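Local coordinates for protein iota-carrageenase (Alteromonas sp., PDB 1H80) that hydrolyses the 1,4-beta linkages of iota-carrageenan, a sulfated galactan of red algal cell walls, with inversion of anomeric configuration, at residues 155-164 and 188-199; 206-217 and 239-250. One frame throughout, in Å; residues are numbered along the deposited sequence. Where two conformers were deposited one is given.

Contact 1. Residues 155-164 and 188-199. With NA (sodium ion), chain H.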
loop_
_atom_site.group_PDB
_atom_site.type_symbol
_atom_site.label_atom_id
_atom_site.label_comp_id
_atom_site.label_asym_id
_atom_site.label_seq_id
_atom_site.Cartn_x
_atom_site.Cartn_y
_atom_site.Cartn_z
ATOM N N THR A 155 6.371 -2.257 -10.962
ATOM C CA THR A 155 6.940 -0.920 -10.904
ATOM C C THR A 155 7.279 -0.560 -9.464
ATOM O O THR A 155 6.789 -1.184 -8.519
ATOM C CB THR A 155 5.950 0.143 -11.416
ATOM O OG1 THR A 155 4.768 0.119 -10.605
ATOM C CG2 THR A 155 5.585 -0.116 -12.862
ATOM N N ILE A 156 8.130 0.446 -9.307
ATOM C CA ILE A 156 8.500 0.930 -7.988
ATOM C C ILE A 156 7.295 1.734 -7.504
ATOM O O ILE A 156 6.506 2.215 -8.323
ATOM C CB ILE A 156 9.731 1.863 -8.067
ATOM C CG1 ILE A 156 10.913 1.117 -8.690
ATOM C CG2 ILE A 156 10.078 2.390 -6.685
ATOM C CD1 ILE A 156 11.334 -0.136 -7.937
ATOM N N PHE A 157 7.152 1.856 -6.186
ATOM C CA PHE A 157 6.063 2.606 -5.552
ATOM C C PHE A 157 4.729 1.890 -5.485
ATOM O O PHE A 157 4.314 1.222 -6.434
ATOM C CB PHE A 157 5.836 3.948 -6.259
ATOM C CG PHE A 157 7.005 4.877 -6.176
ATOM C CD1 PHE A 157 7.352 5.469 -4.969
ATOM C CD2 PHE A 157 7.782 5.129 -7.296
ATOM C CE1 PHE A 157 8.463 6.303 -4.878
ATOM C CE2 PHE A 157 8.896 5.960 -7.218
ATOM C CZ PHE A 157 9.238 6.547 -6.006
ATOM N N ALA A 158 4.058 2.036 -4.347
ATOM C CA ALA A 158 2.736 1.461 -4.180
ATOM C C ALA A 158 1.871 2.294 -5.117
ATOM O O ALA A 158 2.201 3.441 -5.418
ATOM C CB ALA A 158 2.265 1.622 -2.744
ATOM N N SER A 159 0.759 1.731 -5.566
ATOM C CA SER A 159 -0.109 2.437 -6.493
ATOM C C SER A 159 -0.807 3.659 -5.921
ATOM O O SER A 159 -1.002 4.643 -6.625
ATOM C CB SER A 159 -1.146 1.475 -7.056
ATOM O OG SER A 159 -0.504 0.476 -7.823
ATOM N N ILE A 160 -1.196 3.587 -4.655
ATOM C CA ILE A 160 -1.863 4.707 -4.012
ATOM C C ILE A 160 -1.048 5.109 -2.797
ATOM O O ILE A 160 -0.911 4.349 -1.836
ATOM C CB ILE A 160 -3.305 4.339 -3.600
ATOM C CG1 ILE A 160 -4.096 3.917 -4.847
ATOM C CG2 ILE A 160 -3.983 5.532 -2.933
ATOM C CD1 ILE A 160 -5.525 3.527 -4.580
ATOM N N LEU A 161 -0.492 6.309 -2.858
ATOM C CA LEU A 161 0.330 6.828 -1.782
ATOM C C LEU A 161 -0.497 7.799 -0.957
ATOM O O LEU A 161 -0.806 8.897 -1.412
ATOM C CB LEU A 161 1.553 7.541 -2.366
ATOM C CG LEU A 161 2.387 6.702 -3.337
ATOM C CD1 LEU A 161 3.440 7.569 -4.005
ATOM C CD2 LEU A 161 3.035 5.547 -2.585
ATOM N N VAL A 162 -0.876 7.374 0.246
ATOM C CA VAL A 162 -1.661 8.210 1.154
ATOM C C VAL A 162 -0.563 8.933 1.917
ATOM O O VAL A 162 -0.232 8.597 3.055
ATOM C CB VAL A 162 -2.517 7.329 2.086
ATOM C CG1 VAL A 162 -3.469 8.190 2.897
ATOM C CG2 VAL A 162 -3.309 6.324 1.251
ATOM N N ASP A 163 -0.015 9.943 1.253
ATOM C CA ASP A 163 1.139 10.687 1.738
ATOM C C ASP A 163 0.947 12.029 2.426
ATOM O O ASP A 163 -0.168 12.511 2.633
ATOM C CB ASP A 163 2.096 10.887 0.563
ATOM C CG ASP A 163 3.532 10.555 0.909
ATOM O OD1 ASP A 163 3.946 10.812 2.056
ATOM O OD2 ASP A 163 4.251 10.044 0.022
ATOM N N VAL A 164 2.085 12.625 2.767
ATOM C CA VAL A 164 2.124 13.926 3.413
ATOM C C VAL A 164 2.764 14.903 2.436
ATOM O O VAL A 164 3.449 14.495 1.493
ATOM C CB VAL A 164 2.969 13.891 4.718
ATOM C CG1 VAL A 164 2.389 12.874 5.685
ATOM C CG2 VAL A 164 4.420 13.551 4.404
ATOM N N LEU A 188 5.263 -5.380 -7.434
ATOM C CA LEU A 188 6.613 -5.710 -6.990
ATOM C C LEU A 188 6.525 -5.987 -5.490
ATOM O O LEU A 188 5.780 -5.316 -4.774
ATOM C CB LEU A 188 7.553 -4.536 -7.261
ATOM C CG LEU A 188 9.026 -4.684 -6.882
ATOM C CD1 LEU A 188 9.643 -5.890 -7.580
ATOM C CD2 LEU A 188 9.754 -3.407 -7.270
ATOM N N PHE A 189 7.291 -6.961 -5.010
ATOM C CA PHE A 189 7.243 -7.340 -3.602
ATOM C C PHE A 189 7.390 -6.211 -2.588
ATOM O O PHE A 189 6.757 -6.242 -1.535
ATOM C CB PHE A 189 8.304 -8.409 -3.297
ATOM C CG PHE A 189 9.718 -7.914 -3.400
ATOM C CD1 PHE A 189 10.367 -7.863 -4.632
ATOM C CD2 PHE A 189 10.402 -7.490 -2.264
ATOM C CE1 PHE A 189 11.677 -7.398 -4.728
ATOM C CE2 PHE A 189 11.717 -7.023 -2.351
ATOM C CZ PHE A 189 12.353 -6.977 -3.587
ATOM N N GLY A 190 8.223 -5.226 -2.899
ATOM C CA GLY A 190 8.447 -4.133 -1.970
ATOM C C GLY A 190 7.352 -3.091 -1.941
ATOM O O GLY A 190 7.418 -2.136 -1.166
ATOM N N TYR A 191 6.334 -3.275 -2.767
ATOM C CA TYR A 191 5.263 -2.303 -2.814
ATOM C C TYR A 191 3.884 -2.925 -2.753
ATOM O O TYR A 191 3.615 -3.732 -1.872
ATOM C CB TYR A 191 5.454 -1.424 -4.048
ATOM C CG TYR A 191 6.805 -0.746 -4.008
ATOM C CD1 TYR A 191 7.004 0.392 -3.231
ATOM C CD2 TYR A 191 7.905 -1.298 -4.663
ATOM C CE1 TYR A 191 8.266 0.964 -3.098
ATOM C CE2 TYR A 191 9.177 -0.731 -4.538
ATOM C CZ TYR A 191 9.345 0.399 -3.752
ATOM O OH TYR A 191 10.590 0.969 -3.606
ATOM N N GLY A 192 3.006 -2.549 -3.671
ATOM C CA GLY A 192 1.667 -3.093 -3.635
ATOM C C GLY A 192 0.631 -2.033 -3.932
ATOM O O GLY A 192 0.913 -1.030 -4.582
ATOM N N LEU A 193 -0.571 -2.236 -3.415
ATOM C CA LEU A 193 -1.667 -1.325 -3.689
ATOM C C LEU A 193 -1.660 -0.010 -2.915
ATOM O O LEU A 193 -1.593 1.064 -3.514
ATOM C CB LEU A 193 -2.983 -2.076 -3.479
ATOM C CG LEU A 193 -4.296 -1.404 -3.868
ATOM C CD1 LEU A 193 -4.180 -0.709 -5.213
ATOM C CD2 LEU A 193 -5.377 -2.479 -3.902
ATOM N N ILE A 194 -1.717 -0.094 -1.591
ATOM C CA ILE A 194 -1.736 1.097 -0.750
ATOM C C ILE A 194 -0.549 1.186 0.194
ATOM O O ILE A 194 -0.130 0.186 0.764
ATOM C CB ILE A 194 -2.960 1.112 0.203
ATOM C CG1 ILE A 194 -4.246 0.793 -0.555
ATOM C CG2 ILE A 194 -3.045 2.460 0.918
ATOM C CD1 ILE A 194 -4.608 1.801 -1.614
ATOM N N GLN A 195 0.007 2.380 0.339
ATOM C CA GLN A 195 1.027 2.582 1.357
ATOM C C GLN A 195 0.577 3.861 2.041
ATOM O O GLN A 195 0.334 4.872 1.380
ATOM C CB GLN A 195 2.448 2.742 0.820
ATOM C CG GLN A 195 3.404 2.932 2.006
ATOM C CD GLN A 195 4.825 2.473 1.763
ATOM O OE1 GLN A 195 5.666 2.545 2.665
ATOM N NE2 GLN A 195 5.107 2.004 0.560
ATOM N N THR A 196 0.448 3.805 3.363
ATOM C CA THR A 196 -0.015 4.951 4.137
ATOM C C THR A 196 1.083 5.604 4.958
ATOM O O THR A 196 1.836 4.924 5.649
ATOM C CB THR A 196 -1.123 4.543 5.115
ATOM O OG1 THR A 196 -0.580 3.667 6.115
ATOM C CG2 THR A 196 -2.242 3.826 4.379
ATOM N N TYR A 197 1.149 6.928 4.895
ATOM C CA TYR A 197 2.141 7.688 5.647
ATOM C C TYR A 197 1.434 8.604 6.641
ATOM O O TYR A 197 1.718 8.583 7.838
ATOM C CB TYR A 197 2.986 8.511 4.683
ATOM C CG TYR A 197 3.719 7.655 3.681
ATOM C CD1 TYR A 197 4.854 6.936 4.051
ATOM C CD2 TYR A 197 3.266 7.546 2.368
ATOM C CE1 TYR A 197 5.522 6.128 3.133
ATOM C CE2 TYR A 197 3.922 6.740 1.443
ATOM C CZ TYR A 197 5.050 6.036 1.832
ATOM O OH TYR A 197 5.698 5.244 0.913
ATOM N N GLY A 198 0.508 9.407 6.128
ATOM C CA GLY A 198 -0.244 10.313 6.975
ATOM C C GLY A 198 -1.700 10.183 6.587
ATOM O O GLY A 198 -2.037 10.265 5.405
ATOM N N ALA A 199 -2.567 9.969 7.567
ATOM C CA ALA A 199 -3.983 9.818 7.270
ATOM C C ALA A 199 -4.839 9.843 8.521
ATOM O O ALA A 199 -4.434 9.374 9.581
ATOM C CB ALA A 199 -4.214 8.511 6.514
HETATM NA NA NA H . 4.282 1.537 -8.715
HETATM O O HOH W 1 4.630 -2.751 -8.126
HETATM O O HOH W 2 3.135 -1.366 -6.402
HETATM O O HOH W 3 2.106 0.481 -8.947
HETATM O O HOH W 4 -2.634 11.481 3.033
#
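Ile160 and Ile194 lie side by side on neighbouring parallel strands, and their methyl-bearing branches form the apolar centre. Ile194 CD1 is pressed against Ile160 CB at 3.5 Å, tighter than usual carbon contact, because CG1 stands beside its backbone N and the chain bends again at chi2 (-63°). Val162 extends this face: its CG2 meets Ile194 CG2 at 3.9 Å, while CG1 turns to Ala199 CB. On the other face Ala158 CB rests on Gln195 CB, 3.7 Å away. Further along, the Tyr191 ring lies flat against the chain, with Phe157 N 3.2 Å above its plane and Ile156 CA making a CH-pi contact over the same face.

Backbone bonds stitch the strands, Ile160 N to Leu193 O (2.8 Å) among them. Val162 O is gripped from opposite faces of its carbonyl plane by Tyr197 N and Gly198 N. At the polar edge, a sodium ion is bound by Thr155 OG1 (2.4 Å), Ile156 O, Phe157 O, a water and Leu132 O. The metal-bound water donates to Ser159 OG, which also bonds Gln184, and Asp152 bonds Thr155 OG1. Another water bridges Phe157 O and Gly192 N.

Strand 160-167 runs between parallel strands 132-141 and 194-196 of the beta-helix, while Ile160 packs inward on strand 177-185 and Ile194 on strand 202-210.

Contact 2. Residues 206-217 and 239-250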
loop_
_atom_site.group_PDB
_atom_site.type_symbol
_atom_site.label_atom_id
_atom_site.label_comp_id
_atom_site.label_asym_id
_atom_site.label_seq_id
_atom_site.Cartn_x
_atom_site.Cartn_y
_atom_site.Cartn_z
ATOM N N ASN A 206 -12.398 -3.491 0.179
ATOM C CA ASN A 206 -12.364 -4.319 -1.019
ATOM C C ASN A 206 -11.148 -3.991 -1.869
ATOM O O ASN A 206 -11.262 -3.500 -2.994
ATOM C CB ASN A 206 -13.642 -4.118 -1.835
ATOM C CG ASN A 206 -13.824 -5.183 -2.897
ATOM O OD1 ASN A 206 -12.930 -5.995 -3.137
ATOM N ND2 ASN A 206 -14.986 -5.183 -3.542
ATOM N N LEU A 207 -9.979 -4.270 -1.306
ATOM C CA LEU A 207 -8.710 -4.022 -1.977
ATOM C C LEU A 207 -7.995 -5.356 -2.100
ATOM O O LEU A 207 -7.983 -6.144 -1.158
ATOM C CB LEU A 207 -7.870 -3.051 -1.151
ATOM C CG LEU A 207 -8.531 -1.702 -0.868
ATOM C CD1 LEU A 207 -7.608 -0.871 0.015
ATOM C CD2 LEU A 207 -8.827 -0.972 -2.178
ATOM N N HIS A 208 -7.412 -5.613 -3.264
ATOM C CA HIS A 208 -6.721 -6.872 -3.492
ATOM C C HIS A 208 -5.460 -6.609 -4.297
ATOM O O HIS A 208 -5.507 -5.963 -5.341
ATOM C CB HIS A 208 -7.653 -7.819 -4.254
ATOM C CG HIS A 208 -7.055 -9.155 -4.571
ATOM N ND1 HIS A 208 -7.732 -10.115 -5.291
ATOM C CD2 HIS A 208 -5.851 -9.696 -4.263
ATOM C CE1 HIS A 208 -6.973 -11.189 -5.416
ATOM N NE2 HIS A 208 -5.826 -10.960 -4.802
ATOM N N SER A 209 -4.328 -7.086 -3.795
ATOM C CA SER A 209 -3.074 -6.915 -4.507
ATOM C C SER A 209 -2.426 -8.267 -4.738
ATOM O O SER A 209 -2.359 -9.092 -3.829
ATOM C CB SER A 209 -2.110 -6.019 -3.720
ATOM O OG SER A 209 -0.876 -5.897 -4.410
ATOM N N GLU A 210 -1.983 -8.492 -5.970
ATOM C CA GLU A 210 -1.288 -9.716 -6.331
ATOM C C GLU A 210 0.177 -9.304 -6.280
ATOM O O GLU A 210 0.644 -8.553 -7.136
ATOM C CB GLU A 210 -1.657 -10.153 -7.744
ATOM C CG GLU A 210 -0.867 -11.362 -8.219
ATOM C CD GLU A 210 -1.117 -11.679 -9.676
ATOM O OE1 GLU A 210 -0.793 -10.831 -10.538
ATOM O OE2 GLU A 210 -1.640 -12.778 -9.959
ATOM N N GLY A 211 0.893 -9.787 -5.271
ATOM C CA GLY A 211 2.285 -9.414 -5.104
ATOM C C GLY A 211 2.361 -8.283 -4.090
ATOM O O GLY A 211 1.399 -7.525 -3.927
ATOM N N GLY A 212 3.487 -8.171 -3.393
ATOM C CA GLY A 212 3.641 -7.111 -2.412
ATOM C C GLY A 212 2.626 -7.164 -1.283
ATOM O O GLY A 212 2.263 -8.237 -0.809
ATOM N N ILE A 213 2.164 -5.994 -0.852
ATOM C CA ILE A 213 1.195 -5.899 0.234
ATOM C C ILE A 213 0.024 -5.020 -0.197
ATOM O O ILE A 213 0.223 -3.947 -0.771
ATOM C CB ILE A 213 1.857 -5.315 1.490
ATOM C CG1 ILE A 213 2.943 -6.280 1.965
ATOM C CG2 ILE A 213 0.825 -5.081 2.590
ATOM C CD1 ILE A 213 3.738 -5.769 3.108
ATOM N N ALA A 214 -1.195 -5.479 0.071
ATOM C CA ALA A 214 -2.379 -4.719 -0.323
ATOM C C ALA A 214 -2.530 -3.427 0.475
ATOM O O ALA A 214 -2.657 -2.344 -0.097
ATOM C CB ALA A 214 -3.626 -5.583 -0.172
ATOM N N LEU A 215 -2.531 -3.548 1.797
ATOM C CA LEU A 215 -2.658 -2.386 2.668
ATOM C C LEU A 215 -1.402 -2.328 3.520
ATOM O O LEU A 215 -1.310 -2.958 4.573
ATOM C CB LEU A 215 -3.898 -2.509 3.550
ATOM C CG LEU A 215 -4.143 -1.336 4.502
ATOM C CD1 LEU A 215 -4.178 -0.011 3.729
ATOM C CD2 LEU A 215 -5.453 -1.565 5.234
ATOM N N ARG A 216 -0.434 -1.561 3.041
ATOM C CA ARG A 216 0.853 -1.426 3.698
ATOM C C ARG A 216 0.896 -0.202 4.600
ATOM O O ARG A 216 1.176 0.908 4.151
ATOM C CB ARG A 216 1.939 -1.337 2.627
ATOM C CG ARG A 216 3.358 -1.331 3.151
ATOM C CD ARG A 216 4.318 -1.021 2.014
ATOM N NE ARG A 216 4.448 -2.128 1.069
ATOM C CZ ARG A 216 5.298 -3.140 1.227
ATOM N NH1 ARG A 216 6.089 -3.176 2.290
ATOM N NH2 ARG A 216 5.361 -4.112 0.326
ATOM N N MET A 217 0.609 -0.409 5.879
ATOM C CA MET A 217 0.626 0.694 6.821
ATOM C C MET A 217 2.023 0.784 7.402
ATOM O O MET A 217 2.257 0.528 8.583
ATOM C CB MET A 217 -0.440 0.476 7.886
ATOM C CG MET A 217 -1.835 0.573 7.272
ATOM S SD MET A 217 -3.171 0.123 8.355
ATOM C CE MET A 217 -3.075 -1.684 8.241
ATOM N N ASN A 239 -12.335 -6.146 4.083
ATOM C CA ASN A 239 -12.141 -6.963 2.896
ATOM C C ASN A 239 -10.859 -6.593 2.154
ATOM O O ASN A 239 -10.887 -6.030 1.055
ATOM C CB ASN A 239 -13.352 -6.834 1.976
ATOM C CG ASN A 239 -13.313 -7.813 0.827
ATOM O OD1 ASN A 239 -12.488 -8.728 0.807
ATOM N ND2 ASN A 239 -14.210 -7.633 -0.133
ATOM N N ILE A 240 -9.734 -6.917 2.782
ATOM C CA ILE A 240 -8.418 -6.650 2.220
ATOM C C ILE A 240 -7.831 -8.008 1.874
ATOM O O ILE A 240 -7.790 -8.913 2.717
ATOM C CB ILE A 240 -7.519 -5.931 3.241
ATOM C CG1 ILE A 240 -8.247 -4.703 3.806
ATOM C CG2 ILE A 240 -6.207 -5.547 2.593
ATOM C CD1 ILE A 240 -8.693 -3.681 2.765
ATOM N N ARG A 241 -7.363 -8.144 0.638
ATOM C CA ARG A 241 -6.853 -9.425 0.175
ATOM C C ARG A 241 -5.488 -9.401 -0.490
ATOM O O ARG A 241 -5.095 -8.415 -1.117
ATOM C CB ARG A 241 -7.872 -10.037 -0.790
ATOM C CG ARG A 241 -9.307 -9.989 -0.274
ATOM C CD ARG A 241 -10.287 -10.698 -1.200
ATOM N NE ARG A 241 -10.385 -10.087 -2.527
ATOM C CZ ARG A 241 -10.973 -8.922 -2.785
ATOM N NH1 ARG A 241 -11.524 -8.214 -1.805
ATOM N NH2 ARG A 241 -11.020 -8.465 -4.032
ATOM N N CYS A 242 -4.768 -10.506 -0.336
ATOM C CA CYS A 242 -3.446 -10.663 -0.919
ATOM C C CYS A 242 -3.401 -11.986 -1.693
ATOM O O CYS A 242 -4.094 -12.940 -1.346
ATOM C CB CYS A 242 -2.362 -10.684 0.179
ATOM S SG CYS A 242 -0.811 -11.384 -0.479
ATOM N N SER A 243 -2.611 -12.024 -2.760
ATOM C CA SER A 243 -2.431 -13.243 -3.542
ATOM C C SER A 243 -1.004 -13.217 -4.068
ATOM O O SER A 243 -0.550 -12.206 -4.603
ATOM C CB SER A 243 -3.437 -13.328 -4.701
ATOM O OG SER A 243 -3.290 -12.260 -5.615
ATOM N N LYS A 244 -0.291 -14.324 -3.883
ATOM C CA LYS A 244 1.096 -14.434 -4.328
ATOM C C LYS A 244 1.951 -13.257 -3.873
ATOM O O LYS A 244 2.798 -12.765 -4.618
ATOM C CB LYS A 244 1.148 -14.552 -5.853
ATOM C CG LYS A 244 0.364 -15.734 -6.395
ATOM C CD LYS A 244 0.483 -15.815 -7.910
ATOM C CE LYS A 244 -0.304 -16.992 -8.462
ATOM N NZ LYS A 244 -0.199 -17.083 -9.946
ATOM N N GLY A 245 1.736 -12.812 -2.639
ATOM C CA GLY A 245 2.503 -11.689 -2.135
ATOM C C GLY A 245 3.032 -11.892 -0.731
ATOM O O GLY A 245 3.148 -13.020 -0.251
ATOM N N LEU A 246 3.353 -10.785 -0.074
ATOM C CA LEU A 246 3.877 -10.813 1.285
ATOM C C LEU A 246 2.765 -10.930 2.316
ATOM O O LEU A 246 2.797 -11.805 3.179
ATOM C CB LEU A 246 4.687 -9.546 1.566
ATOM C CG LEU A 246 5.996 -9.343 0.803
ATOM C CD1 LEU A 246 6.565 -7.970 1.141
ATOM C CD2 LEU A 246 6.987 -10.434 1.177
ATOM N N ALA A 247 1.785 -10.036 2.225
ATOM C CA ALA A 247 0.671 -10.024 3.162
ATOM C C ALA A 247 -0.436 -9.126 2.642
ATOM O O ALA A 247 -0.208 -8.284 1.779
ATOM C CB ALA A 247 1.138 -9.516 4.515
ATOM N N ALA A 248 -1.639 -9.315 3.170
ATOM C CA ALA A 248 -2.773 -8.496 2.769
ATOM C C ALA A 248 -2.707 -7.205 3.565
ATOM O O ALA A 248 -2.897 -6.115 3.033
ATOM C CB ALA A 248 -4.075 -9.225 3.067
ATOM N N VAL A 249 -2.428 -7.345 4.852
ATOM C CA VAL A 249 -2.348 -6.202 5.743
ATOM C C VAL A 249 -1.045 -6.237 6.517
ATOM O O VAL A 249 -0.673 -7.266 7.072
ATOM C CB VAL A 249 -3.514 -6.211 6.741
ATOM C CG1 VAL A 249 -3.374 -5.046 7.707
ATOM C CG2 VAL A 249 -4.839 -6.132 5.995
ATOM N N MET A 250 -0.352 -5.107 6.557
ATOM C CA MET A 250 0.907 -5.044 7.279
ATOM C C MET A 250 1.044 -3.766 8.089
ATOM O O MET A 250 0.673 -2.684 7.634
ATOM C CB MET A 250 2.076 -5.178 6.300
ATOM C CG MET A 250 3.441 -5.004 6.935
ATOM S SD MET A 250 3.991 -3.293 6.847
ATOM C CE MET A 250 5.282 -3.458 5.607
HETATM O O HOH W 5 -10.259 -9.953 -6.452
HETATM O O HOH W 6 -3.049 -13.985 -8.043
#
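Residues 206-217 and 239-250 are matching parts of successive beta-helix coils, stacked in parallel through two ladders, Leu207-Glu210 on Ile240-Ser243 and Ile213-Arg216 on Ala247-Met250, with the register shifting by one residue between them. Where each coil turns, Asn206 and Asn239 share positive phi and point the same way, their amide planes 19° apart. Arg241 locks this corner: its guanidinium meets Asn206 OD1 end-on, through NH1 at 2.9 Å and NH2 at 3.2 Å, with the oxygen close to the guanidinium plane. NH1 also bonds Asn239 OD1 at 2.8 Å. A bend at chi3 (-63°) helps bring the guanidinium face over His208 CB, its plane steep to the imidazole, and Arg241 CB covers one face of that ring in a CH-pi contact, while a water joins His208 ND1 to Arg241 NH2. A leucine in place of Arg241 has no such donor, and the Asn206 amide would probably be freer to turn. Inside the coil, Ile240 CG2 packs on Ala214 CB at 3.8 Å and on Leu215 CB, and Met217 CE presses on Val249 CG1 at 3.4 Å. Like residues stacked at corresponding turns, around an apolar interior, are characteristic of parallel beta-helices of the pectate lyase-like kind.

Overall arrangement
From the N terminus, the chain passes through 155-164, makes the excursion through strands 170-175 and 177-185, and returns at 188-199, where contact 1 closes one turn of the beta-helix. It then runs directly through strand 202-210 into 206-217, loops out through helix 222-227 and enters strand 231-243, whose last part belongs to 239-250 and closes contact 2. The two loops are in series, neither nesting nor crossing. Contact centres lie 11 Å apart, and segments 188-199 and 206-217 touch: Ile194 N probably bonds Ala214 O, and Arg216 NH2 probably bonds Tyr191 O. Together they tie consecutive coils, from the sodium-bearing turn to strand 250-252.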